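Local coordinates for putative alpha-N-acetylgalactosaminidase (Bacillus halodurans C-125, PDB 3CC1), which probably hydrolyses terminal alpha-linked N-acetylgalactosamine residues from glycans, as a member of the alpha-galactosidase family with a TIM-barrel fold, at residues A[13-19]-A[47-53]; A[115-119]-A[164-168]; A[145-149]-A[184-190]. All coordinates share one frame. Where two conformers were deposited one is given. Residue numbers count along the deposited sequence, not the author numbering.

Contact 1. Residues A[13-19]-A[47-53]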
loop_
_atom_site.group_PDB
_atom_site.type_symbol
_atom_site.label_atom_id
_atom_site.label_comp_id
_atom_site.label_asym_id
_atom_site.label_seq_id
_atom_site.Cartn_x
_atom_site.Cartn_y
_atom_site.Cartn_z
ATOM N N PRO A 13 22.809 9.215 21.139
ATOM C CA PRO A 13 23.071 10.626 21.449
ATOM C C PRO A 13 21.820 11.383 21.879
ATOM O O PRO A 13 20.740 11.211 21.313
ATOM C CB PRO A 13 23.613 11.181 20.112
ATOM C CG PRO A 13 24.209 9.995 19.426
ATOM C CD PRO A 13 23.310 8.841 19.797
HETATM N N MSE A 14 22.008 12.195 22.904
HETATM C CA MSE A 14 21.033 13.149 23.383
HETATM C C MSE A 14 21.636 14.549 23.354
HETATM O O MSE A 14 22.744 14.795 23.879
HETATM C CB MSE A 14 20.620 12.806 24.827
HETATM C CG MSE A 14 19.877 11.468 24.975
HETATM SE SE MSE A 14 19.517 11.040 26.798
HETATM C CE MSE A 14 18.568 12.660 27.343
ATOM N N GLY A 15 20.901 15.465 22.738
ATOM C CA GLY A 15 21.381 16.815 22.600
ATOM C C GLY A 15 20.414 17.748 21.938
ATOM O O GLY A 15 19.220 17.526 21.957
ATOM N N TRP A 16 20.972 18.843 21.428
ATOM C CA TRP A 16 20.254 19.914 20.774
ATOM C C TRP A 16 20.933 20.130 19.426
ATOM O O TRP A 16 22.149 20.050 19.300
ATOM C CB TRP A 16 20.307 21.195 21.630
ATOM C CG TRP A 16 19.852 22.482 20.960
ATOM C CD1 TRP A 16 18.582 22.973 20.909
ATOM C CD2 TRP A 16 20.674 23.444 20.257
ATOM N NE1 TRP A 16 18.547 24.128 20.165
ATOM C CE2 TRP A 16 19.821 24.462 19.795
ATOM C CE3 TRP A 16 22.039 23.513 19.938
ATOM C CZ2 TRP A 16 20.286 25.561 19.095
ATOM C CZ3 TRP A 16 22.507 24.638 19.246
ATOM C CH2 TRP A 16 21.634 25.633 18.842
ATOM N N ASN A 17 20.120 20.383 18.420
ATOM C CA ASN A 17 20.586 20.689 17.074
ATOM C C ASN A 17 19.914 21.990 16.578
ATOM O O ASN A 17 18.733 22.198 16.785
ATOM C CB ASN A 17 20.310 19.475 16.178
ATOM C CG ASN A 17 20.684 19.690 14.721
ATOM O OD1 ASN A 17 20.121 20.547 14.046
ATOM N ND2 ASN A 17 21.635 18.907 14.231
ATOM N N SER A 18 20.707 22.850 15.942
ATOM C CA SER A 18 20.321 24.218 15.563
ATOM C C SER A 18 19.319 24.296 14.401
ATOM O O SER A 18 18.785 25.365 14.155
ATOM C CB SER A 18 21.553 25.030 15.164
ATOM O OG SER A 18 22.166 24.538 13.990
ATOM N N TRP A 19 19.051 23.181 13.724
ATOM C CA TRP A 19 18.317 23.218 12.451
ATOM C C TRP A 19 16.850 23.652 12.540
ATOM O O TRP A 19 16.413 24.517 11.782
ATOM C CB TRP A 19 18.400 21.881 11.702
ATOM C CG TRP A 19 17.736 21.985 10.376
ATOM C CD1 TRP A 19 16.481 21.560 10.068
ATOM C CD2 TRP A 19 18.265 22.557 9.165
ATOM N NE1 TRP A 19 16.193 21.840 8.760
ATOM C CE2 TRP A 19 17.262 22.444 8.178
ATOM C CE3 TRP A 19 19.475 23.153 8.819
ATOM C CZ2 TRP A 19 17.424 22.927 6.880
ATOM C CZ3 TRP A 19 19.648 23.618 7.530
ATOM C CH2 TRP A 19 18.629 23.513 6.577
ATOM N N TRP A 47 21.426 14.753 28.637
ATOM C CA TRP A 47 21.541 15.641 27.478
ATOM C C TRP A 47 22.936 16.234 27.434
ATOM O O TRP A 47 23.381 16.871 28.383
ATOM C CB TRP A 47 20.507 16.784 27.535
ATOM C CG TRP A 47 19.096 16.301 27.560
ATOM C CD1 TRP A 47 18.355 16.001 28.666
ATOM C CD2 TRP A 47 18.247 16.049 26.435
ATOM N NE1 TRP A 47 17.108 15.557 28.307
ATOM C CE2 TRP A 47 17.014 15.556 26.945
ATOM C CE3 TRP A 47 18.409 16.156 25.052
ATOM C CZ2 TRP A 47 15.951 15.222 26.130
ATOM C CZ3 TRP A 47 17.345 15.793 24.228
ATOM C CH2 TRP A 47 16.130 15.338 24.775
ATOM N N GLU A 48 23.621 16.046 26.309
ATOM C CA GLU A 48 25.023 16.373 26.269
ATOM C C GLU A 48 25.585 17.047 25.026
ATOM O O GLU A 48 26.583 17.742 25.118
ATOM C CB GLU A 48 25.826 15.148 26.668
ATOM C CG GLU A 48 25.949 14.114 25.694
ATOM C CD GLU A 48 27.086 13.164 26.073
ATOM O OE1 GLU A 48 28.026 13.658 26.738
ATOM O OE2 GLU A 48 27.052 11.943 25.717
ATOM N N TYR A 49 24.964 16.830 23.877
ATOM C CA TYR A 49 25.508 17.316 22.628
ATOM C C TYR A 49 24.871 18.644 22.219
ATOM O O TYR A 49 23.666 18.837 22.342
ATOM C CB TYR A 49 25.293 16.302 21.517
ATOM C CG TYR A 49 26.183 15.114 21.605
ATOM C CD1 TYR A 49 27.506 15.195 21.194
ATOM C CD2 TYR A 49 25.732 13.921 22.165
ATOM C CE1 TYR A 49 28.360 14.109 21.318
ATOM C CE2 TYR A 49 26.564 12.830 22.276
ATOM C CZ TYR A 49 27.872 12.925 21.848
ATOM O OH TYR A 49 28.718 11.842 21.934
ATOM N N ILE A 50 25.718 19.550 21.753
ATOM C CA ILE A 50 25.316 20.849 21.190
ATOM C C ILE A 50 25.816 20.818 19.746
ATOM O O ILE A 50 27.038 20.776 19.493
ATOM C CB ILE A 50 25.909 22.024 22.010
ATOM C CG1 ILE A 50 25.297 22.055 23.446
ATOM C CG2 ILE A 50 25.754 23.386 21.261
ATOM C CD1 ILE A 50 23.807 22.491 23.497
ATOM N N VAL A 51 24.875 20.782 18.804
ATOM C CA VAL A 51 25.221 20.451 17.403
ATOM C C VAL A 51 24.804 21.543 16.450
ATOM O O VAL A 51 23.637 21.946 16.423
ATOM C CB VAL A 51 24.585 19.103 16.934
ATOM C CG1 VAL A 51 25.045 18.720 15.489
ATOM C CG2 VAL A 51 24.895 17.960 17.939
ATOM N N VAL A 52 25.784 21.991 15.662
ATOM C CA VAL A 52 25.582 23.020 14.669
ATOM C C VAL A 52 25.328 22.307 13.351
ATOM O O VAL A 52 26.121 21.502 12.881
ATOM C CB VAL A 52 26.795 24.003 14.572
ATOM C CG1 VAL A 52 26.658 24.919 13.341
ATOM C CG2 VAL A 52 26.961 24.831 15.851
ATOM N N ASP A 53 24.172 22.557 12.778
ATOM C CA ASP A 53 23.834 21.915 11.520
ATOM C C ASP A 53 24.575 22.568 10.314
ATOM O O ASP A 53 25.461 23.440 10.461
ATOM C CB ASP A 53 22.295 21.806 11.341
ATOM C CG ASP A 53 21.875 20.477 10.659
ATOM O OD1 ASP A 53 22.108 20.309 9.459
ATOM O OD2 ASP A 53 21.397 19.568 11.343
HETATM O O HOH W 1 24.238 11.077 24.597
#
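The selenomethionine Met-14 puts its methyl, CE, squarely over the face of the Trp-47 ring, 3.3 Å from the centroid of the five-membered ring in a CH-pi contact, while the ring edge brings CZ3 to 3.4 Å from Gly-15 O. Tyr-49 O presses into the place a side chain of Gly-15 would take: an ideal CB would lie 2.3 Å from it. Nearby, Pro-13 CB leans on the Tyr-49 ring, 4.0 Å from CE2. Strands 14-17 and 49-52 run parallel, their axes 4.7 Å apart at closest, with Met-14 O accepting from both Glu-48 N (2.9 Å) and Tyr-49 N (3.0 Å), and Trp-16 N donating to Tyr-49 O (2.8 Å). These are adjacent strands of the TIM barrel, joined by a beta-alpha-beta crossover whose helix 28-41 packs on Trp-16 and Ile-50; those two meet at CE3 and CG2 (3.9 Å). On the other face Asn-17 ND2 rests on Val-51 CG1 (3.6 Å), both residues touching His-113. At the C-terminal ends, Asn-17 ND2 reaches Asp-53 OD2 (3.0 Å) as Asn-17 OD1 caps Trp-19 N (2.9 Å), and Ser-18 OG accepts from Asp-53 N at 3.1 Å.

Contact 2. Residues A[115-119]-A[164-168]. With SO4 (sulfate ion), chain D.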
loop_
_atom_site.group_PDB
_atom_site.type_symbol
_atom_site.label_atom_id
_atom_site.label_comp_id
_atom_site.label_asym_id
_atom_site.label_seq_id
_atom_site.Cartn_x
_atom_site.Cartn_y
_atom_site.Cartn_z
HETATM N N MSE A 115 28.581 18.231 4.861
HETATM C CA MSE A 115 28.151 17.645 3.613
HETATM C C MSE A 115 29.256 16.751 3.061
HETATM O O MSE A 115 30.462 17.050 3.159
HETATM C CB MSE A 115 27.871 18.743 2.586
HETATM C CG MSE A 115 26.795 19.710 3.020
HETATM SE SE MSE A 115 25.008 18.946 2.935
HETATM C CE MSE A 115 24.979 18.411 1.051
ATOM N N ARG A 116 28.842 15.611 2.560
ATOM C CA ARG A 116 29.732 14.723 1.855
ATOM C C ARG A 116 30.456 15.469 0.751
ATOM O O ARG A 116 29.843 16.249 0.018
ATOM C CB ARG A 116 28.912 13.621 1.204
ATOM C CG ARG A 116 29.703 12.648 0.354
ATOM C CD ARG A 116 28.774 11.722 -0.447
ATOM N NE ARG A 116 27.952 12.433 -1.416
ATOM C CZ ARG A 116 28.258 12.574 -2.709
ATOM N NH1 ARG A 116 29.376 12.085 -3.190
ATOM N NH2 ARG A 116 27.460 13.233 -3.516
ATOM N N GLY A 117 31.740 15.149 0.604
ATOM C CA GLY A 117 32.540 15.591 -0.546
ATOM C C GLY A 117 33.533 16.702 -0.271
ATOM O O GLY A 117 34.058 16.878 0.842
ATOM N N ILE A 118 33.779 17.463 -1.320
ATOM C CA ILE A 118 34.765 18.509 -1.313
ATOM C C ILE A 118 34.119 19.740 -1.970
ATOM O O ILE A 118 33.361 19.607 -2.900
ATOM C CB ILE A 118 36.023 18.067 -2.128
ATOM C CG1 ILE A 118 37.137 19.109 -2.033
ATOM C CG2 ILE A 118 35.665 17.773 -3.607
ATOM C CD1 ILE A 118 38.501 18.620 -2.560
ATOM N N PRO A 119 34.401 20.942 -1.471
ATOM C CA PRO A 119 33.608 22.036 -1.994
ATOM C C PRO A 119 33.846 22.282 -3.467
ATOM O O PRO A 119 34.942 22.153 -3.948
ATOM C CB PRO A 119 34.110 23.236 -1.171
ATOM C CG PRO A 119 34.562 22.629 0.120
ATOM C CD PRO A 119 35.216 21.353 -0.296
ATOM N N SER A 164 43.481 11.389 1.703
ATOM C CA SER A 164 44.237 12.482 2.333
ATOM C C SER A 164 43.343 13.675 2.607
ATOM O O SER A 164 43.427 14.311 3.670
ATOM C CB SER A 164 45.418 12.930 1.471
ATOM O OG SER A 164 46.410 11.925 1.421
ATOM N N TYR A 165 42.482 13.977 1.647
ATOM C CA TYR A 165 41.502 15.047 1.835
ATOM C C TYR A 165 40.626 14.815 3.047
ATOM O O TYR A 165 40.500 15.682 3.909
ATOM C CB TYR A 165 40.636 15.252 0.591
ATOM C CG TYR A 165 39.706 16.390 0.806
ATOM C CD1 TYR A 165 40.193 17.683 0.927
ATOM C CD2 TYR A 165 38.363 16.184 1.023
ATOM C CE1 TYR A 165 39.347 18.758 1.217
ATOM C CE2 TYR A 165 37.504 17.253 1.280
ATOM C CZ TYR A 165 37.987 18.532 1.399
ATOM O OH TYR A 165 37.104 19.600 1.648
ATOM N N TYR A 166 40.036 13.630 3.134
ATOM C CA TYR A 166 39.169 13.323 4.272
ATOM C C TYR A 166 39.962 13.307 5.575
ATOM O O TYR A 166 39.503 13.780 6.596
ATOM C CB TYR A 166 38.350 12.029 4.014
ATOM C CG TYR A 166 37.075 12.293 3.214
ATOM C CD1 TYR A 166 36.145 13.192 3.665
ATOM C CD2 TYR A 166 36.820 11.659 2.006
ATOM C CE1 TYR A 166 34.981 13.432 2.976
ATOM C CE2 TYR A 166 35.646 11.898 1.294
ATOM C CZ TYR A 166 34.732 12.777 1.778
ATOM O OH TYR A 166 33.551 13.011 1.081
ATOM N N ASN A 167 41.180 12.792 5.531
ATOM C CA ASN A 167 42.053 12.797 6.701
ATOM C C ASN A 167 42.231 14.209 7.212
ATOM O O ASN A 167 42.138 14.463 8.419
ATOM C CB ASN A 167 43.441 12.228 6.360
ATOM C CG ASN A 167 43.436 10.721 6.228
ATOM O OD1 ASN A 167 42.429 10.058 6.535
ATOM N ND2 ASN A 167 44.548 10.169 5.755
ATOM N N SER A 168 42.467 15.121 6.269
ATOM C CA SER A 168 42.708 16.540 6.567
ATOM C C SER A 168 41.490 17.208 7.203
ATOM O O SER A 168 41.639 18.102 8.009
ATOM C CB SER A 168 43.157 17.327 5.314
ATOM O OG SER A 168 42.072 17.748 4.480
HETATM S S SO4 D . 46.028 8.837 -0.383
HETATM O O1 SO4 D . 45.865 7.855 0.684
HETATM O O2 SO4 D . 45.552 8.383 -1.683
HETATM O O3 SO4 D . 47.432 9.142 -0.544
HETATM O O4 SO4 D . 45.360 10.099 -0.048
#
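The CA-to-CB bond of Arg-116 points away from helix 162-175, yet CG lies 3.9 Å from Tyr-166 OH; the guanidinium forms salt bridges with Glu-198 and Asp-185. Next, Gly-117 N gives a weak hydrogen bond to Tyr-166 OH (2.8 Å, angle 129°), a hydroxyl also hydrogen-bonded to Glu-198. At phi 105°, psi -151°, a side chain on Gly-117 would jam against the preceding carbonyl, and Gly-117 O comes 3.5 Å from CE2 at the edge of the Tyr-165 ring. This is where the chain leaves barrel strand 109-115 and starts the small antiparallel sheet of 118-119, 152-155 and 140-141, so the two tyrosines dock an outer helix of the TIM barrel against that excursion. Ile-118 then lies over one face of Tyr-165, its CD1 3.9 Å from the ring centroid in a CH-pi contact and its CG1 3.6 Å from CZ. Finally Pro-119, the N-cap residue of helix 120-125, sets CD 3.2 Å from Tyr-165 OH, which is hydrogen-bonded to Gly-78 O.

Contact 3. Residues A[145-149]-A[184-190]. With SO4 (sulfate ion), chain C; SO4 (sulfate ion), chain E; IMD (imidazole), chain G.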
loop_
_atom_site.group_PDB
_atom_site.type_symbol
_atom_site.label_atom_id
_atom_site.label_comp_id
_atom_site.label_asym_id
_atom_site.label_seq_id
_atom_site.Cartn_x
_atom_site.Cartn_y
_atom_site.Cartn_z
ATOM N N ILE A 145 26.987 14.887 -7.594
ATOM C CA ILE A 145 26.511 16.093 -6.956
ATOM C C ILE A 145 25.375 15.751 -6.003
ATOM O O ILE A 145 24.873 14.649 -6.010
ATOM C CB ILE A 145 26.028 17.115 -7.982
ATOM C CG1 ILE A 145 24.893 16.542 -8.744
ATOM C CG2 ILE A 145 27.131 17.505 -8.989
ATOM C CD1 ILE A 145 23.890 17.513 -8.968
ATOM N N CYS A 146 24.974 16.718 -5.205
ATOM C CA CYS A 146 23.885 16.547 -4.283
ATOM C C CYS A 146 22.722 17.304 -4.879
ATOM O O CYS A 146 22.880 18.467 -5.231
ATOM C CB CYS A 146 24.222 17.122 -2.917
ATOM S SG CYS A 146 22.788 17.151 -1.809
ATOM N N PRO A 147 21.559 16.633 -5.060
ATOM C CA PRO A 147 20.502 17.331 -5.768
ATOM C C PRO A 147 19.821 18.419 -4.973
ATOM O O PRO A 147 19.134 19.196 -5.566
ATOM C CB PRO A 147 19.495 16.217 -6.091
ATOM C CG PRO A 147 19.791 15.153 -5.204
ATOM C CD PRO A 147 21.236 15.209 -4.902
ATOM N N TRP A 148 20.065 18.521 -3.675
ATOM C CA TRP A 148 19.342 19.496 -2.856
ATOM C C TRP A 148 20.235 20.618 -2.310
ATOM O O TRP A 148 19.787 21.499 -1.566
ATOM C CB TRP A 148 18.581 18.791 -1.727
ATOM C CG TRP A 148 19.289 17.727 -0.981
ATOM C CD1 TRP A 148 19.241 16.389 -1.233
ATOM C CD2 TRP A 148 20.090 17.883 0.195
ATOM N NE1 TRP A 148 19.983 15.709 -0.322
ATOM C CE2 TRP A 148 20.522 16.591 0.574
ATOM C CE3 TRP A 148 20.513 18.981 0.942
ATOM C CZ2 TRP A 148 21.345 16.363 1.682
ATOM C CZ3 TRP A 148 21.326 18.752 2.067
ATOM C CH2 TRP A 148 21.724 17.453 2.421
ATOM N N ASN A 149 21.496 20.590 -2.740
ATOM C CA ASN A 149 22.503 21.532 -2.268
ATOM C C ASN A 149 23.757 21.598 -3.132
ATOM O O ASN A 149 24.448 20.599 -3.329
ATOM C CB ASN A 149 22.878 21.155 -0.838
ATOM C CG ASN A 149 24.077 21.909 -0.335
ATOM O OD1 ASN A 149 25.224 21.577 -0.674
ATOM N ND2 ASN A 149 23.824 22.925 0.498
ATOM N N ASP A 184 25.865 14.502 6.106
ATOM C CA ASP A 184 24.674 14.571 5.257
ATOM C C ASP A 184 25.024 14.317 3.777
ATOM O O ASP A 184 26.202 14.379 3.361
ATOM C CB ASP A 184 23.980 15.921 5.482
ATOM C CG ASP A 184 23.426 16.072 6.951
ATOM O OD1 ASP A 184 22.877 15.086 7.514
ATOM O OD2 ASP A 184 23.490 17.156 7.534
ATOM N N ASP A 185 24.002 13.982 2.992
ATOM C CA ASP A 185 24.171 13.591 1.570
ATOM C C ASP A 185 25.047 12.357 1.407
ATOM O O ASP A 185 25.781 12.221 0.436
ATOM C CB ASP A 185 24.809 14.679 0.733
ATOM C CG ASP A 185 24.782 14.349 -0.780
ATOM O OD1 ASP A 185 23.763 13.775 -1.226
ATOM O OD2 ASP A 185 25.779 14.625 -1.509
ATOM N N ILE A 186 24.947 11.463 2.373
ATOM C CA ILE A 186 25.775 10.283 2.419
ATOM C C ILE A 186 24.954 9.045 2.112
ATOM O O ILE A 186 25.520 8.038 1.709
ATOM C CB ILE A 186 26.533 10.178 3.793
ATOM C CG1 ILE A 186 27.763 9.289 3.628
ATOM C CG2 ILE A 186 25.584 9.722 4.925
ATOM C CD1 ILE A 186 28.802 9.800 2.562
ATOM N N ALA A 187 23.635 9.117 2.281
ATOM C CA ALA A 187 22.755 8.125 1.688
ATOM C C ALA A 187 22.611 8.449 0.156
ATOM O O ALA A 187 23.018 9.527 -0.327
ATOM C CB ALA A 187 21.355 8.087 2.421
ATOM N N ALA A 188 22.064 7.517 -0.607
ATOM C CA ALA A 188 21.740 7.777 -2.021
ATOM C C ALA A 188 20.556 8.762 -2.087
ATOM O O ALA A 188 19.489 8.493 -1.555
ATOM C CB ALA A 188 21.405 6.473 -2.744
ATOM N N SER A 189 20.763 9.910 -2.726
ATOM C CA SER A 189 19.701 10.949 -2.817
ATOM C C SER A 189 18.515 10.474 -3.658
ATOM O O SER A 189 17.375 10.970 -3.516
ATOM C CB SER A 189 20.261 12.248 -3.412
ATOM O OG SER A 189 20.666 12.091 -4.774
ATOM N N ARG A 190 18.819 9.526 -4.556
ATOM C CA ARG A 190 17.860 9.023 -5.563
ATOM C C ARG A 190 17.887 7.495 -5.525
ATOM O O ARG A 190 17.665 6.830 -6.542
ATOM C CB ARG A 190 18.214 9.510 -6.982
ATOM C CG ARG A 190 18.125 11.018 -7.176
ATOM C CD ARG A 190 16.770 11.501 -6.751
ATOM N NE ARG A 190 16.552 12.935 -6.954
ATOM C CZ ARG A 190 16.411 13.814 -5.965
ATOM N NH1 ARG A 190 16.474 13.422 -4.700
ATOM N NH2 ARG A 190 16.178 15.086 -6.233
HETATM S S SO4 C . 21.210 11.921 3.735
HETATM O O1 SO4 C . 20.952 11.556 2.341
HETATM O O2 SO4 C . 21.447 13.380 3.900
HETATM O O3 SO4 C . 22.465 11.248 4.088
HETATM O O4 SO4 C . 20.132 11.497 4.612
HETATM S S SO4 E . 14.734 16.359 -2.771
HETATM O O1 SO4 E . 13.769 16.285 -1.648
HETATM O O2 SO4 E . 15.756 15.323 -2.543
HETATM O O3 SO4 E . 15.383 17.683 -2.898
HETATM O O4 SO4 E . 14.027 16.085 -4.016
HETATM N N1 IMD G . 18.661 18.618 6.182
HETATM C C2 IMD G . 19.958 18.240 6.323
HETATM N N3 IMD G . 20.440 18.798 7.464
HETATM C C4 IMD G . 19.455 19.527 8.018
HETATM C C5 IMD G . 18.334 19.407 7.219
HETATM O O HOH W 2 21.327 12.593 -0.306
#
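A type I turn from Cys-146 to Asn-149 faces an irregular loop, 184-190, with CA atoms 6.6 Å apart at Cys-146 and Asp-185 and 7.1 Å apart at Pro-147 and Ser-189. Asp-185 takes a left-handed backbone conformation. Around this bend, the amides of Asp-185, Ile-186 and Ala-187 all point at one sulfate (chain C), with Asp-185 N 2.8 Å from O2 and both Ile-186 N and Ala-187 N 3.0 Å from O3. The loop leaves strand 180-184 at its C-terminal end, the end of a TIM barrel where the active site is found, and the sulfate and an imidazole, both probably from the crystallisation liquor, occupy that region. No direct hydrogen bond joins the segments. They pack: Cys-146 CB against Asp-185 OD2 (3.3 Å), Pro-147 CD against Ser-189 OG (3.2 Å), and Pro-147 CB over one face of the Arg-190 guanidinium (3.5 Å to NH2). Asp-185 OD2 is salt-bridged to Arg-116, and Ser-189 OG hydrogen-bonded to Asp-193. The edge of the Trp-148 ring meets the loop start, with CZ2 3.8 Å from Asp-185 N and CH2 4.1 Å from Asp-184 CB. One water accepts weakly from Trp-148 NE1 (3.4 Å) and donates to Asp-185 OD1 (2.9 Å) and to O1 of the chain C sulfate. At this subunit interface, Arg-190 of the second subunit makes a cation-pi contact with Trp-148.

Overall arrangement
Contact 1 joins two barrel strands near the centre of the chain, and contacts 2 and 3 sit in segments at and beyond the strand ends, their centres about 23 and 22 Å from that of contact 1. Contacts 2 and 3, about 15 Å apart between centres, interlock along the sequence; Arg-116 NH2 and Asp-185 OD2 form a salt bridge between them at 3.0 Å. Contact 1 meets contact 3 where Asp-53 OD1 and Asp-184 OD2, like charges, approach to 3.9 Å; Asp-184 OD2 is hydrogen-bonded to His-113. The same imidazole lies about 3 Å from the Asp-53 side chain and weakly bonds Asp-184 OD2 (3.5 Å from its N3), consistent with a pocket at the barrel mouth, probably the active site.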